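Local coordinates for protein MgGH51 (Meripilus giganteus, PDB 6ZPV) that probably hydrolyses terminal alpha-L-arabinofuranosyl bonds of arabinose-containing plant polysaccharides, as a fungal glycoside hydrolase of family GH51, at residues G32-L37 and V264-L269; S124-A129 and V178-A183; N384-N387 and V393-S396; T406-N411 and G428-I433; I552-A555 and A559-L562. One frame throughout, in Å; residues are numbered along the deposited sequence.

Contact 1: G32-L37 and V264-L269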
# COMPACT_ATOMS: atom_id res chain seq x y z
N GLY A 32 4.78 -4.93 -6.13
CA GLY A 32 4.72 -4.97 -4.66
C GLY A 32 3.58 -5.81 -4.16
O GLY A 32 3.59 -7.05 -4.25
N LEU A 33 2.57 -5.14 -3.60
CA LEU A 33 1.39 -5.88 -3.03
C LEU A 33 0.67 -6.69 -4.11
O LEU A 33 0.14 -7.75 -3.81
CB LEU A 33 0.50 -4.87 -2.33
CG LEU A 33 -0.76 -5.44 -1.68
CD1 LEU A 33 -0.40 -6.36 -0.53
CD2 LEU A 33 -1.60 -4.28 -1.16
N TYR A 34 0.58 -6.17 -5.33
CA TYR A 34 -0.07 -6.91 -6.43
C TYR A 34 0.85 -8.04 -6.88
O TYR A 34 2.01 -7.79 -7.16
CB TYR A 34 -0.42 -5.93 -7.54
CG TYR A 34 -1.16 -6.51 -8.73
CD1 TYR A 34 -2.27 -7.33 -8.57
CD2 TYR A 34 -0.77 -6.18 -10.01
CE1 TYR A 34 -2.95 -7.81 -9.67
CE2 TYR A 34 -1.47 -6.66 -11.11
CZ TYR A 34 -2.55 -7.50 -10.96
OH TYR A 34 -3.21 -7.95 -12.09
N ALA A 35 0.34 -9.27 -6.96
CA ALA A 35 1.27 -10.44 -7.08
C ALA A 35 1.86 -10.66 -8.47
O ALA A 35 2.75 -11.51 -8.59
CB ALA A 35 0.55 -11.69 -6.63
N GLU A 36 1.40 -9.96 -9.50
CA GLU A 36 1.93 -10.14 -10.85
C GLU A 36 3.44 -10.05 -10.84
O GLU A 36 4.05 -9.09 -10.27
CB GLU A 36 1.35 -9.05 -11.76
CG GLU A 36 2.00 -8.96 -13.12
CD GLU A 36 1.76 -10.19 -14.01
OE1 GLU A 36 0.55 -10.45 -14.29
OE2 GLU A 36 2.72 -10.88 -14.37
N LEU A 37 4.12 -10.94 -11.55
CA LEU A 37 5.59 -11.01 -11.56
C LEU A 37 6.23 -10.39 -12.79
O LEU A 37 7.46 -10.13 -12.74
CB LEU A 37 5.99 -12.51 -11.49
CG LEU A 37 5.58 -13.17 -10.20
CD1 LEU A 37 5.77 -14.68 -10.24
CD2 LEU A 37 6.32 -12.57 -9.01
N VAL A 264 4.35 3.55 -15.19
CA VAL A 264 3.02 3.07 -15.58
C VAL A 264 2.42 2.18 -14.51
O VAL A 264 3.08 1.27 -14.02
CB VAL A 264 3.08 2.34 -16.93
CG1 VAL A 264 1.76 1.74 -17.30
CG2 VAL A 264 3.58 3.27 -18.02
N ASN A 265 1.15 2.44 -14.19
CA ASN A 265 0.33 1.53 -13.41
C ASN A 265 -0.50 0.68 -14.37
O ASN A 265 -1.17 1.19 -15.24
CB ASN A 265 -0.60 2.29 -12.48
CG ASN A 265 -0.01 3.04 -11.33
OD1 ASN A 265 -0.75 3.31 -10.35
ND2 ASN A 265 1.26 3.43 -11.37
N THR A 266 -0.48 -0.64 -14.13
CA THR A 266 -1.31 -1.55 -14.92
C THR A 266 -2.81 -1.40 -14.59
O THR A 266 -3.64 -1.79 -15.43
CB THR A 266 -0.93 -3.00 -14.70
OG1 THR A 266 -1.25 -3.43 -13.36
CG2 THR A 266 0.52 -3.31 -15.04
N ASP A 267 -3.10 -0.95 -13.37
CA ASP A 267 -4.46 -1.00 -12.79
C ASP A 267 -4.93 -2.44 -12.61
O ASP A 267 -6.14 -2.65 -12.38
CB ASP A 267 -5.43 -0.07 -13.50
CG ASP A 267 -5.26 1.41 -13.13
OD1 ASP A 267 -4.72 1.66 -12.01
OD2 ASP A 267 -5.71 2.26 -13.92
N GLY A 268 -4.01 -3.42 -12.62
CA GLY A 268 -4.35 -4.76 -12.19
C GLY A 268 -4.73 -4.82 -10.74
O GLY A 268 -5.54 -5.66 -10.36
N LEU A 269 -4.11 -3.97 -9.93
CA LEU A 269 -4.53 -3.74 -8.56
C LEU A 269 -5.65 -2.70 -8.64
O LEU A 269 -5.37 -1.49 -8.67
CB LEU A 269 -3.38 -3.27 -7.70
CG LEU A 269 -3.73 -2.94 -6.25
CD1 LEU A 269 -4.33 -4.11 -5.55
CD2 LEU A 269 -2.49 -2.43 -5.52

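Contact 2: S124-A129 and V178-A183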
# COMPACT_ATOMS: atom_id res chain seq x y z
N SER A 124 0.73 -18.98 -41.69
CA SER A 124 1.90 -19.76 -42.11
C SER A 124 1.73 -21.24 -41.82
O SER A 124 0.83 -21.62 -41.08
CB SER A 124 3.20 -19.26 -41.46
OG SER A 124 3.29 -19.86 -40.16
N SER A 125 2.64 -22.01 -42.37
CA SER A 125 2.64 -23.48 -42.12
C SER A 125 3.40 -23.85 -40.83
O SER A 125 3.57 -25.05 -40.55
CB SER A 125 3.25 -24.21 -43.26
OG SER A 125 4.60 -23.79 -43.46
N PHE A 126 3.72 -22.90 -39.97
CA PHE A 126 4.41 -23.25 -38.70
C PHE A 126 3.64 -24.33 -37.99
O PHE A 126 2.42 -24.25 -37.78
CB PHE A 126 4.54 -22.02 -37.79
CG PHE A 126 5.22 -22.37 -36.49
CD1 PHE A 126 6.61 -22.50 -36.45
CD2 PHE A 126 4.52 -22.63 -35.34
CE1 PHE A 126 7.24 -22.90 -35.28
CE2 PHE A 126 5.15 -22.99 -34.16
CZ PHE A 126 6.51 -23.13 -34.14
N SER A 127 4.38 -25.26 -37.40
CA SER A 127 3.80 -26.28 -36.49
C SER A 127 4.86 -26.64 -35.46
O SER A 127 5.96 -27.09 -35.81
CB SER A 127 3.38 -27.50 -37.24
OG SER A 127 2.86 -28.52 -36.44
N GLY A 128 4.58 -26.38 -34.20
CA GLY A 128 5.58 -26.66 -33.15
C GLY A 128 5.11 -26.23 -31.79
O GLY A 128 4.02 -25.60 -31.67
N ALA A 129 5.87 -26.58 -30.78
CA ALA A 129 5.53 -26.23 -29.38
C ALA A 129 5.93 -24.79 -29.08
O ALA A 129 7.03 -24.36 -29.44
CB ALA A 129 6.30 -27.16 -28.44
N VAL A 178 9.60 -17.15 -22.91
CA VAL A 178 8.77 -17.74 -23.97
C VAL A 178 9.71 -18.11 -25.09
O VAL A 178 10.49 -17.24 -25.54
CB VAL A 178 7.69 -16.77 -24.46
CG1 VAL A 178 6.89 -17.36 -25.59
CG2 VAL A 178 6.81 -16.31 -23.32
N THR A 179 9.69 -19.35 -25.56
CA THR A 179 10.52 -19.77 -26.71
C THR A 179 9.71 -20.64 -27.66
O THR A 179 8.79 -21.37 -27.27
CB THR A 179 11.79 -20.50 -26.25
OG1 THR A 179 11.49 -21.69 -25.54
CG2 THR A 179 12.70 -19.64 -25.45
N ILE A 180 10.22 -20.66 -28.90
CA ILE A 180 9.89 -21.74 -29.87
C ILE A 180 11.23 -22.31 -30.36
O ILE A 180 12.31 -21.73 -30.17
CB ILE A 180 9.01 -21.22 -31.02
CG1 ILE A 180 9.70 -20.16 -31.87
CG2 ILE A 180 7.67 -20.77 -30.53
CD1 ILE A 180 8.91 -19.75 -33.10
N ASP A 181 11.15 -23.42 -31.05
CA ASP A 181 12.29 -24.04 -31.70
C ASP A 181 12.64 -23.18 -32.91
O ASP A 181 11.84 -22.98 -33.83
CB ASP A 181 11.95 -25.48 -32.07
CG ASP A 181 13.08 -26.24 -32.69
OD1 ASP A 181 13.61 -25.78 -33.72
OD2 ASP A 181 13.42 -27.34 -32.17
N GLY A 182 13.88 -22.66 -32.94
CA GLY A 182 14.31 -21.74 -34.00
C GLY A 182 14.42 -22.35 -35.38
O GLY A 182 14.32 -21.63 -36.37
N ALA A 183 14.63 -23.65 -35.45
CA ALA A 183 14.64 -24.33 -36.76
C ALA A 183 13.20 -24.43 -37.27
O ALA A 183 12.91 -24.04 -38.43
CB ALA A 183 15.31 -25.69 -36.68
O HOH W 1 8.59 -24.68 -31.68

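Contact 3: N384-N387 and V393-S396. With NAG (2-acetamido-2-deoxy-beta-D-glucopyranose), chain B; NAG (2-acetamido-2-deoxy-beta-D-glucopyranose), chain C; BMA (beta-D-mannopyranose), chain D.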
# COMPACT_ATOMS: atom_id res chain seq x y z
N ASN A 384 -6.29 22.55 4.71
CA ASN A 384 -5.88 22.78 6.11
C ASN A 384 -7.14 23.07 6.93
O ASN A 384 -8.12 23.74 6.43
CB ASN A 384 -4.94 23.98 6.19
CG ASN A 384 -3.64 23.73 5.47
OD1 ASN A 384 -3.13 22.61 5.44
ND2 ASN A 384 -3.07 24.80 4.92
N ALA A 385 -7.17 22.62 8.15
CA ALA A 385 -8.40 22.69 8.92
C ALA A 385 -8.88 24.13 9.04
O ALA A 385 -8.13 24.99 9.50
CB ALA A 385 -8.17 22.06 10.27
N TRP A 386 -10.11 24.36 8.61
CA TRP A 386 -10.88 25.60 8.84
C TRP A 386 -10.43 26.80 8.03
O TRP A 386 -11.03 27.87 8.18
CB TRP A 386 -10.91 25.96 10.35
CG TRP A 386 -11.34 24.78 11.15
CD1 TRP A 386 -10.58 24.10 12.04
CD2 TRP A 386 -12.58 24.09 11.09
NE1 TRP A 386 -11.23 22.98 12.51
CE2 TRP A 386 -12.48 22.98 11.96
CE3 TRP A 386 -13.76 24.28 10.38
CZ2 TRP A 386 -13.51 22.08 12.12
CZ3 TRP A 386 -14.80 23.39 10.55
CH2 TRP A 386 -14.66 22.30 11.40
N ASN A 387 -9.46 26.65 7.16
CA ASN A 387 -8.96 27.77 6.33
C ASN A 387 -8.58 27.20 4.97
O ASN A 387 -7.51 26.59 4.83
CB ASN A 387 -7.79 28.48 6.96
CG ASN A 387 -8.14 29.28 8.18
OD1 ASN A 387 -8.76 30.34 8.03
ND2 ASN A 387 -7.82 28.77 9.37
N VAL A 393 -20.23 22.09 6.43
CA VAL A 393 -19.21 21.99 7.51
C VAL A 393 -18.66 20.58 7.49
O VAL A 393 -19.38 19.58 7.54
CB VAL A 393 -19.81 22.33 8.88
CG1 VAL A 393 -18.77 22.08 10.00
CG2 VAL A 393 -20.30 23.75 8.95
N PRO A 394 -17.32 20.41 7.31
CA PRO A 394 -16.73 19.09 7.31
C PRO A 394 -16.88 18.42 8.67
O PRO A 394 -16.49 19.02 9.68
CB PRO A 394 -15.27 19.29 6.96
CG PRO A 394 -15.18 20.65 6.42
CD PRO A 394 -16.30 21.44 7.05
N GLN A 395 -17.26 17.14 8.64
CA GLN A 395 -17.24 16.36 9.89
C GLN A 395 -15.84 15.90 10.24
O GLN A 395 -15.62 15.58 11.43
CB GLN A 395 -18.17 15.18 9.76
CG GLN A 395 -19.62 15.59 9.58
CD GLN A 395 -20.46 14.39 9.78
OE1 GLN A 395 -20.66 13.58 8.85
NE2 GLN A 395 -20.92 14.26 11.02
N SER A 396 -14.94 15.81 9.29
CA SER A 396 -13.56 15.36 9.51
C SER A 396 -12.61 16.09 8.57
O SER A 396 -12.99 16.47 7.43
CB SER A 396 -13.45 13.89 9.28
OG SER A 396 -14.21 13.09 10.16
C1 NAG B . -14.11 23.95 16.04
C2 NAG B . -14.83 24.80 14.95
C3 NAG B . -13.91 25.61 14.06
C4 NAG B . -12.81 26.33 14.74
C5 NAG B . -12.18 25.35 15.72
C6 NAG B . -11.13 26.05 16.61
C7 NAG B . -17.00 23.75 14.55
C8 NAG B . -17.79 22.67 13.79
N2 NAG B . -15.76 23.98 14.19
O3 NAG B . -14.67 26.49 13.20
O4 NAG B . -11.74 26.76 13.89
O5 NAG B . -13.10 24.82 16.64
O6 NAG B . -11.70 27.20 17.24
O7 NAG B . -17.55 24.44 15.41
C1 NAG C . -11.74 28.10 13.47
C2 NAG C . -10.34 28.48 13.03
C3 NAG C . -10.32 29.88 12.52
C4 NAG C . -11.36 29.94 11.39
C5 NAG C . -12.72 29.36 11.81
C6 NAG C . -13.75 29.28 10.65
C7 NAG C . -8.42 27.44 14.13
C8 NAG C . -7.55 27.44 15.39
N2 NAG C . -9.40 28.30 14.14
O3 NAG C . -9.02 30.13 11.95
O4 NAG C . -11.66 31.31 11.04
O5 NAG C . -12.59 28.06 12.32
O6 NAG C . -15.03 28.66 10.93
O7 NAG C . -8.22 26.62 13.25
C1 BMA D . -10.95 31.90 9.98
C2 BMA D . -11.87 32.99 9.40
C3 BMA D . -11.12 33.78 8.34
C4 BMA D . -9.81 34.36 8.89
C5 BMA D . -9.01 33.26 9.55
C6 BMA D . -7.79 33.86 10.30
O2 BMA D . -12.37 33.89 10.42
O3 BMA D . -11.94 34.88 7.87
O4 BMA D . -9.04 35.01 7.90
O5 BMA D . -9.79 32.58 10.54
O6 BMA D . -6.91 32.76 10.60

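Contact 4: T406-N411 and G428-I433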
# COMPACT_ATOMS: atom_id res chain seq x y z
N THR A 406 12.71 14.64 16.26
CA THR A 406 12.58 15.55 17.41
C THR A 406 11.24 16.29 17.35
O THR A 406 10.59 16.44 18.38
CB THR A 406 13.78 16.48 17.45
OG1 THR A 406 14.93 15.66 17.70
CG2 THR A 406 13.65 17.55 18.50
N TRP A 407 10.88 16.77 16.15
CA TRP A 407 9.58 17.44 16.05
C TRP A 407 8.46 16.54 16.58
O TRP A 407 7.53 17.00 17.26
CB TRP A 407 9.29 17.82 14.58
CG TRP A 407 8.01 18.57 14.37
CD1 TRP A 407 7.91 19.93 14.28
CD2 TRP A 407 6.69 18.03 14.24
NE1 TRP A 407 6.61 20.29 14.12
CE2 TRP A 407 5.83 19.16 14.13
CE3 TRP A 407 6.13 16.74 14.22
CZ2 TRP A 407 4.43 19.01 14.02
CZ3 TRP A 407 4.76 16.62 14.14
CH2 TRP A 407 3.91 17.73 14.06
N PHE A 408 8.48 15.26 16.24
CA PHE A 408 7.40 14.36 16.64
C PHE A 408 7.28 14.27 18.17
O PHE A 408 6.16 14.36 18.69
CB PHE A 408 7.53 12.98 15.98
CG PHE A 408 7.01 12.97 14.57
CD1 PHE A 408 5.65 12.80 14.36
CD2 PHE A 408 7.79 13.27 13.48
CE1 PHE A 408 5.09 12.91 13.09
CE2 PHE A 408 7.24 13.36 12.23
CZ PHE A 408 5.89 13.18 12.01
N TYR A 409 8.39 14.11 18.92
CA TYR A 409 8.22 14.08 20.38
C TYR A 409 7.83 15.45 20.92
O TYR A 409 7.08 15.54 21.88
CB TYR A 409 9.35 13.40 21.15
CG TYR A 409 10.64 14.16 21.25
CD1 TYR A 409 10.73 15.23 22.12
CD2 TYR A 409 11.80 13.78 20.60
CE1 TYR A 409 11.93 15.92 22.32
CE2 TYR A 409 13.02 14.42 20.85
CZ TYR A 409 13.09 15.49 21.71
OH TYR A 409 14.30 16.14 21.92
N GLN A 410 8.35 16.52 20.33
CA GLN A 410 8.08 17.88 20.75
C GLN A 410 6.63 18.25 20.50
O GLN A 410 6.15 19.21 21.12
CB GLN A 410 9.01 18.92 20.11
CG GLN A 410 10.44 18.80 20.60
CD GLN A 410 11.30 19.87 19.91
OE1 GLN A 410 11.10 20.14 18.70
NE2 GLN A 410 12.36 20.26 20.56
N ASN A 411 5.93 17.56 19.60
CA ASN A 411 4.57 17.93 19.19
C ASN A 411 3.58 16.85 19.56
O ASN A 411 2.47 16.82 19.02
CB ASN A 411 4.56 18.31 17.70
CG ASN A 411 5.24 19.64 17.51
OD1 ASN A 411 4.55 20.68 17.63
ND2 ASN A 411 6.51 19.66 17.30
N GLY A 428 -3.73 11.21 8.28
CA GLY A 428 -3.70 10.25 7.18
C GLY A 428 -2.35 9.97 6.59
O GLY A 428 -2.19 9.00 5.84
N GLU A 429 -1.37 10.86 6.86
CA GLU A 429 0.03 10.59 6.51
C GLU A 429 0.87 11.23 7.61
O GLU A 429 0.76 12.45 7.85
CB GLU A 429 0.43 11.26 5.18
CG GLU A 429 -0.36 10.76 3.98
CD GLU A 429 -0.08 11.45 2.66
OE1 GLU A 429 1.07 11.98 2.47
OE2 GLU A 429 -1.01 11.50 1.81
N TYR A 430 1.80 10.47 8.14
CA TYR A 430 2.85 11.04 8.98
C TYR A 430 4.06 10.13 8.94
O TYR A 430 3.93 8.92 8.82
CB TYR A 430 2.40 11.32 10.44
CG TYR A 430 2.03 10.11 11.27
CD1 TYR A 430 0.85 9.42 11.10
CD2 TYR A 430 2.93 9.63 12.23
CE1 TYR A 430 0.53 8.31 11.86
CE2 TYR A 430 2.63 8.52 12.98
CZ TYR A 430 1.44 7.85 12.82
OH TYR A 430 1.14 6.78 13.60
N ALA A 431 5.23 10.75 9.13
CA ALA A 431 6.48 10.02 9.30
C ALA A 431 7.58 11.00 9.67
O ALA A 431 7.60 12.16 9.20
CB ALA A 431 6.93 9.33 8.01
N ALA A 432 8.52 10.53 10.48
CA ALA A 432 9.80 11.25 10.71
C ALA A 432 10.76 10.86 9.61
O ALA A 432 11.19 9.71 9.55
CB ALA A 432 10.32 10.93 12.10
N ILE A 433 11.09 11.81 8.72
CA ILE A 433 11.74 11.48 7.44
C ILE A 433 13.20 11.89 7.36
O ILE A 433 13.86 11.43 6.43
CB ILE A 433 10.96 12.02 6.24
CG1 ILE A 433 11.03 13.53 6.12
CG2 ILE A 433 9.52 11.51 6.29
CD1 ILE A 433 10.52 14.04 4.78

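Contact 5: I552-A555 and A559-L562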
# COMPACT_ATOMS: atom_id res chain seq x y z
N ILE A 552 4.83 3.22 26.23
CA ILE A 552 5.83 4.17 26.73
C ILE A 552 6.86 4.43 25.64
O ILE A 552 7.52 3.48 25.14
CB ILE A 552 6.56 3.60 27.95
CG1 ILE A 552 5.58 3.12 29.03
CG2 ILE A 552 7.56 4.61 28.50
CD1 ILE A 552 6.17 2.18 30.06
N ALA A 553 7.03 5.69 25.27
CA ALA A 553 8.04 6.12 24.30
C ALA A 553 9.09 6.94 25.03
O ALA A 553 8.77 8.00 25.56
CB ALA A 553 7.40 6.91 23.17
N ASN A 554 10.33 6.47 24.99
CA ASN A 554 11.49 7.26 25.43
C ASN A 554 12.22 7.67 24.16
O ASN A 554 12.95 6.87 23.60
CB ASN A 554 12.38 6.54 26.43
CG ASN A 554 13.48 7.41 26.94
OD1 ASN A 554 13.67 8.54 26.43
ND2 ASN A 554 14.20 6.95 27.96
N ALA A 555 11.95 8.90 23.68
CA ALA A 555 12.47 9.38 22.39
C ALA A 555 13.77 10.11 22.54
O ALA A 555 14.24 10.74 21.51
CB ALA A 555 11.45 10.28 21.71
N ALA A 559 18.19 7.07 29.60
CA ALA A 559 17.23 6.17 30.30
C ALA A 559 16.42 6.98 31.28
O ALA A 559 16.94 7.92 31.92
CB ALA A 559 17.94 5.03 31.01
N GLN A 560 15.17 6.62 31.47
CA GLN A 560 14.30 7.26 32.46
C GLN A 560 13.42 6.23 33.16
O GLN A 560 12.90 5.36 32.45
CB GLN A 560 13.42 8.31 31.77
CG GLN A 560 14.17 9.35 30.99
CD GLN A 560 13.65 10.63 31.52
OE1 GLN A 560 13.79 10.77 32.72
NE2 GLN A 560 12.87 11.36 30.71
N SER A 561 13.20 6.36 34.44
CA SER A 561 12.39 5.39 35.21
C SER A 561 10.99 5.96 35.44
O SER A 561 10.84 7.19 35.62
CB SER A 561 13.06 4.99 36.56
OG SER A 561 14.23 4.23 36.26
N LEU A 562 10.01 5.08 35.43
CA LEU A 562 8.63 5.41 35.70
C LEU A 562 8.14 4.53 36.82
O LEU A 562 8.28 3.32 36.75
CB LEU A 562 7.76 5.19 34.45
CG LEU A 562 8.25 5.93 33.19
CD1 LEU A 562 9.12 5.03 32.34
CD2 LEU A 562 7.10 6.46 32.34

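Contact 1: G32-L37 and V264-L269
Y34 lays the flat of its ring on a peptide unit rather than on a side chain: L269 N stands 3.8 Å above the ring plane of Y34, over its centre, and G268 C lies over the same face, displaced toward the rim. The phenol oxygen continues past the peptide bond, bringing Y34 OH to 3.4 Å from G268 CA. The glycine permits this approach, since a beta carbon built on G268 would fall 2.3 Å from the Y34 oxygen. With chi1 at -177°, CG of Y34 is directed away from its own backbone N, and the ring extends from the end of helix 29-33 across to the 264-269 loop. At the near end of the ring, Y34 CB rests 4.0 Å from L269 CB, and from there the two side chains run past each other in opposite directions. In the (beta/alpha)8 barrel expected of a GH51 enzyme, this joins the chain after strand 20-21 to the connection between strands 224-227 and 284-289. An ST turn shapes that connection: G268 N donates to T266 OG1 over 2.9 Å at 161°. The same hydroxyl is hydrogen-bonded to D30 and lies 3.9 Å from Y34 CE2. At the buried far end, Y34 OH bonds with both N207 OD1 and R41 NH1, while G268 O receives N207 ND2, so one asparagine amide ties the tyrosine to the loop on which its ring rests.

Contact 2: S124-A129 and V178-A183
F126, A129 and I180 carry this contact between neighbouring antiparallel strands, 127-136 and 174-181, at one end of a five-stranded sheet. That sheet and a second of the same strand order form a beta-sandwich, which the chain builds between barrel strands 20-21 and 224-227. I180 meets both partners. Its chi1 of 63° sets CG1 between the backbone N and the carbonyl carbon, so that CD1 is carried toward the phenylalanine while CG2 stays beside the neighbouring strand. I180 CD1 comes 4.2 Å from F126 CE1, the two side chains crossing at a slant, and I180 CG2 lies 3.8 Å from A129 O. F126 projects from the loop just before its strand, where an ST turn, F126 N to S124 OG at 3.1 Å, fixes the start of the bend; I149 of the next strand and A184 and Q188 also touch the ring. Further along, T179 and T131 are directly bonded through their backbones, but at A129 the strands have drawn apart and a water takes up the gap. It donates to A129 O at 2.7 Å and accepts from D181 N at 2.9 Å, so both backbone groups are satisfied without meeting. D181 then closes the strand with an Asx turn to A183 N. The bridging water sits at the edge of the F126 ring and in its plane, its oxygen 3.6 Å from F126 CZ.

Contact 3: N384-N387 and V393-S396
The torsions of W386 swing its indole toward V393 and P394: chi1 of -51° places CG beside the backbone N, and chi2 of 114° turns the ring plane so that its six-membered end meets the second segment. There W386 CZ3 lies 4.2 Å from V393 CG1, which comes in at the ring edge, and 4.3 Å from P394 CD. The broad face is given to sugar. C3 of the first N-acetylglucosamine stands 3.6 Å above the W386 ring plane over its centre, with its C-H directed at the indole, a CH-pi contact. V393 CG1 takes up the acetyl methyl of the same sugar, C8, at 4.0 Å. The protein side of this platform is a type II beta turn from N384 to N387, set in the connection between barrel strands 378-381 and 396-403; the glycan is probably N-linked at N421, which lies in an Asn-Gly-Thr sequon. N387 follows the chain outward: its ND2 donates to O3 of the second N-acetylglucosamine at 3.2 Å, nearly straight at 169°, and its OD1 lies 3.3 Å from C5 of the mannose. An alanine in place of W386 would leave the first sugar without its stacking face and would probably free that part of the glycan to move. The rings of Y397 and W386 meet edge-to-face, and W386 NE1 is hydrogen-bonded to the hydroxyl of Y425.

Contact 4: T406-N411 and G428-I433
F408 drives its ring from helix 405-410 into strand 424-432, two elements of one beta-alpha-beta unit of the barrel. The short segments 406-410 and 430-432 approach to 8.9 Å between axes, with their directions 121° apart. Packing is tightest along the CD2-CE2 side of the ring: F408 CE2 lies 3.3 Å from A431 O, and F408 CD2 rests 3.7 Å from the methyl CB of A432. The opposite flank is looser, with F408 CE1 4.0 Å from Y430 CD2 and the two rings at a slant. A chi1 of -81° leaves F408 CG beside its backbone N and lets the ring reach the strand. F463 adds an edge-to-face contact to the buried phenylalanine, and the hydroxyl of Y430 finds its partner in Q512. An alanine here would probably open a gap between helix and strand and leave A432 and Y430 without this packing partner. Toward solvent the helix ends in Q410, which is exposed, and N411, which takes no part across the contact but closes its own helix end: N411 ND2 donates to W407 O at 2.8 Å and 164°, while sitting 3.1 Å above the indole plane of W407.

Contact 5: I552-A555 and A559-L562
Apolar packing comes first: I552 CG2 touches L562 CD1 at 4.2 Å, and the two side chains lie alongside one another, pointing opposite ways. I552 keeps CG1 beside its backbone N (chi1 -53°), which puts CG2 anti to that N and turns this methyl to the leucine. Y612 closes on the isoleucine, while L535 and W537 close on the leucine, so the pair is buried among side chains of neighbouring strands. Polar packing follows at the other end. N554 reaches over to the start of the second strand, its ND2 3.7 Å from Q560 N and 3.9 Å from both A559 CA and Q560 CG. The asparagine and glutamine side chains run at about a right angle, their amide planes 62° apart. The hydrogen bonds of N554 belong to its surroundings: ND2 donates to the carbonyls of S558 and A614, and OD1 accepts from G556 N. One buried amide thus ties down the short connection 555-559 and reaches strand 609-614 as well. The backbones stay well apart, since the two strands lie in different sheets, 547-554 in the seven-stranded one and 560-565 in the three-stranded one. Consecutive strands that face each other through their side chains in this way form a beta-arch, here within the beta-sandwich of the C-terminal domain.

How the contacts relate
Contacts 1 and 4 both belong to the barrel and are buried, yet contact 1 sets an aromatic ring on a polar peptide amid hydrogen bonds, whereas contact 4 is mainly apolar. Contact 3 sits in the same family domain as contact 4 but near the surface, beneath a glycan, where an aromatic face is given to carbohydrate. Contacts 2 and 5 lie in separate beta-sandwiches on opposite sides of the chain's centre, about 69 Å apart between centres; contact 2 joins neighbours within a sheet through a water and an apolar side-chain contact, contact 5 joins two sheets through side chains. Contacts 4 and 5 touch, Y409 CD2 lying 3.7 Å from A555 CB, so barrel helix and C-terminal sandwich pack directly together.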